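Local coordinates for putative endonuclease/exonuclease/phosphatase family protein (Bacteroides thetaiotaomicron, PDB 3MPR) that probably acts as a metal-dependent nuclease of the endonuclease/exonuclease/phosphatase family, perhaps cleaving RNA, at residues A[215-220]-A[277-282]. Residues are numbered along the deposited sequence; the frame is centred on the assembly and turned at random.
Sequences NNFDPN and PSDHFP
N215 places CG between backbone N and carbonyl carbon (chi1 63°), which sends its amide over the F281 ring, while F217 CG lies anti to the carbonyl carbon (chi1 -80°) and carries its ring to D279 CB. The site lies in the DNase I-like fold, where a type I' turn from N215 to D218 meets the loop entering strand 283-289; this loop carries the SDH sequence characteristic of the family. D279 O receives two amides of the turn, N215 N at 2.9 Å and N216 N at 3.1 Å, the latter on a lone pair. An Asx turn reinforces the bend: F217 N reaches N215 OD1 at 2.7 Å, in the carbonyl plane. N215 ND2 sits 3.3 Å above the centre of the F281 ring and bonds weakly to S278 O. A CH-pi contact places D279 CB 3.7 Å from the F217 ring centroid, 16° off the normal; an alanine in place of F217 would probably leave D279 CB without this aromatic cover and open a gap beside S278. A water bridges the two segments, donating to both D279 OD2 and N216 OD1. The side chain of H280 lies about 5 Å from that of E51, a magnesium-binding residue, though no metal is bound to this chain in the model; H280 ND1 donates to D279 OD1 at 3.2 Å, meeting that oxygen from above the carboxylate plane.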
loop_
_atom_site.group_PDB
_atom_site.type_symbol
_atom_site.label_atom_id
_atom_site.label_comp_id
_atom_site.label_asym_id
_atom_site.label_seq_id
_atom_site.Cartn_x
_atom_site.Cartn_y
_atom_site.Cartn_z
ATOM N N ASN A 215 15.078 2.783 8.189
ATOM C CA ASN A 215 14.472 2.624 9.506
ATOM C C ASN A 215 15.353 1.899 10.546
ATOM O O ASN A 215 15.043 1.932 11.733
ATOM C CB ASN A 215 13.081 1.976 9.416
ATOM C CG ASN A 215 13.124 0.570 8.853
ATOM O OD1 ASN A 215 13.799 -0.305 9.391
ATOM N ND2 ASN A 215 12.382 0.339 7.775
ATOM N N ASN A 216 16.434 1.247 10.107
ATOM C CA ASN A 216 17.333 0.570 11.040
ATOM C C ASN A 216 16.631 -0.534 11.855
ATOM O O ASN A 216 16.999 -0.816 12.998
ATOM C CB ASN A 216 17.962 1.602 11.986
ATOM C CG ASN A 216 19.221 1.084 12.664
ATOM O OD1 ASN A 216 19.967 0.295 12.092
ATOM N ND2 ASN A 216 19.452 1.522 13.896
ATOM N N PHE A 217 15.618 -1.147 11.256
ATOM C CA PHE A 217 14.792 -2.166 11.903
ATOM C C PHE A 217 14.033 -1.633 13.114
ATOM O O PHE A 217 13.495 -2.412 13.899
ATOM C CB PHE A 217 15.606 -3.409 12.292
ATOM C CG PHE A 217 15.849 -4.353 11.151
ATOM C CD1 PHE A 217 14.781 -4.885 10.439
ATOM C CD2 PHE A 217 17.135 -4.719 10.801
ATOM C CE1 PHE A 217 14.998 -5.753 9.389
ATOM C CE2 PHE A 217 17.360 -5.589 9.756
ATOM C CZ PHE A 217 16.294 -6.111 9.049
ATOM N N ASP A 218 13.997 -0.311 13.257
ATOM C CA ASP A 218 13.279 0.318 14.361
ATOM C C ASP A 218 11.881 0.745 13.911
ATOM O O ASP A 218 11.729 1.683 13.132
ATOM C CB ASP A 218 14.064 1.529 14.858
ATOM C CG ASP A 218 13.336 2.294 15.942
ATOM O OD1 ASP A 218 12.239 1.864 16.353
ATOM O OD2 ASP A 218 13.879 3.324 16.390
ATOM N N PRO A 219 10.844 0.065 14.415
ATOM C CA PRO A 219 9.504 0.380 13.911
ATOM C C PRO A 219 8.967 1.708 14.442
ATOM O O PRO A 219 7.876 2.107 14.056
ATOM C CB PRO A 219 8.663 -0.812 14.402
ATOM C CG PRO A 219 9.370 -1.270 15.628
ATOM C CD PRO A 219 10.833 -1.079 15.342
ATOM N N ASN A 220 9.739 2.405 15.275
ATOM C CA ASN A 220 9.333 3.720 15.777
ATOM C C ASN A 220 10.125 4.902 15.195
ATOM O O ASN A 220 9.885 6.043 15.576
ATOM C CB ASN A 220 9.440 3.771 17.310
ATOM C CG ASN A 220 8.502 2.809 17.985
ATOM O OD1 ASN A 220 8.928 1.793 18.546
ATOM N ND2 ASN A 220 7.214 3.116 17.936
ATOM N N PRO A 277 9.843 -5.320 7.612
ATOM C CA PRO A 277 10.248 -6.405 6.707
ATOM C C PRO A 277 11.709 -6.265 6.264
ATOM O O PRO A 277 12.357 -7.273 6.022
ATOM C CB PRO A 277 9.294 -6.248 5.522
ATOM C CG PRO A 277 8.065 -5.612 6.129
ATOM C CD PRO A 277 8.600 -4.664 7.171
ATOM N N SER A 278 12.210 -5.039 6.163
ATOM C CA SER A 278 13.645 -4.827 5.991
ATOM C C SER A 278 14.053 -3.602 6.787
ATOM O O SER A 278 13.207 -2.943 7.371
ATOM C CB SER A 278 14.020 -4.643 4.521
ATOM O OG SER A 278 15.416 -4.428 4.416
ATOM N N ASP A 279 15.344 -3.293 6.828
ATOM C CA ASP A 279 15.756 -2.095 7.552
ATOM C C ASP A 279 15.649 -0.823 6.707
ATOM O O ASP A 279 15.989 0.275 7.164
ATOM C CB ASP A 279 17.122 -2.255 8.242
ATOM C CG ASP A 279 18.273 -2.350 7.270
ATOM O OD1 ASP A 279 18.039 -2.659 6.082
ATOM O OD2 ASP A 279 19.421 -2.117 7.709
ATOM N N HIS A 280 15.146 -0.967 5.482
ATOM C CA HIS A 280 14.630 0.188 4.744
ATOM C C HIS A 280 13.136 -0.021 4.491
ATOM O O HIS A 280 12.626 -1.143 4.593
ATOM C CB HIS A 280 15.317 0.337 3.387
ATOM C CG HIS A 280 16.782 0.643 3.464
ATOM N ND1 HIS A 280 17.699 -0.207 4.050
ATOM C CD2 HIS A 280 17.491 1.690 2.986
ATOM C CE1 HIS A 280 18.911 0.317 3.942
ATOM N NE2 HIS A 280 18.811 1.466 3.297
ATOM N N PHE A 281 12.445 1.056 4.136
ATOM C CA PHE A 281 11.108 0.930 3.563
ATOM C C PHE A 281 11.227 0.910 2.048
ATOM O O PHE A 281 12.061 1.612 1.501
ATOM C CB PHE A 281 10.238 2.113 3.968
ATOM C CG PHE A 281 9.983 2.193 5.445
ATOM C CD1 PHE A 281 9.423 1.124 6.118
ATOM C CD2 PHE A 281 10.296 3.336 6.157
ATOM C CE1 PHE A 281 9.186 1.186 7.473
ATOM C CE2 PHE A 281 10.062 3.401 7.521
ATOM C CZ PHE A 281 9.510 2.322 8.173
ATOM N N PRO A 282 10.370 0.127 1.364
ATOM C CA PRO A 282 10.362 0.207 -0.103
ATOM C C PRO A 282 9.854 1.560 -0.583
ATOM O O PRO A 282 8.985 2.162 0.036
ATOM C CB PRO A 282 9.375 -0.888 -0.517
ATOM C CG PRO A 282 8.530 -1.129 0.663
ATOM C CD PRO A 282 9.369 -0.824 1.882
HETATM O O HOH W 1 19.942 -2.129 10.471
#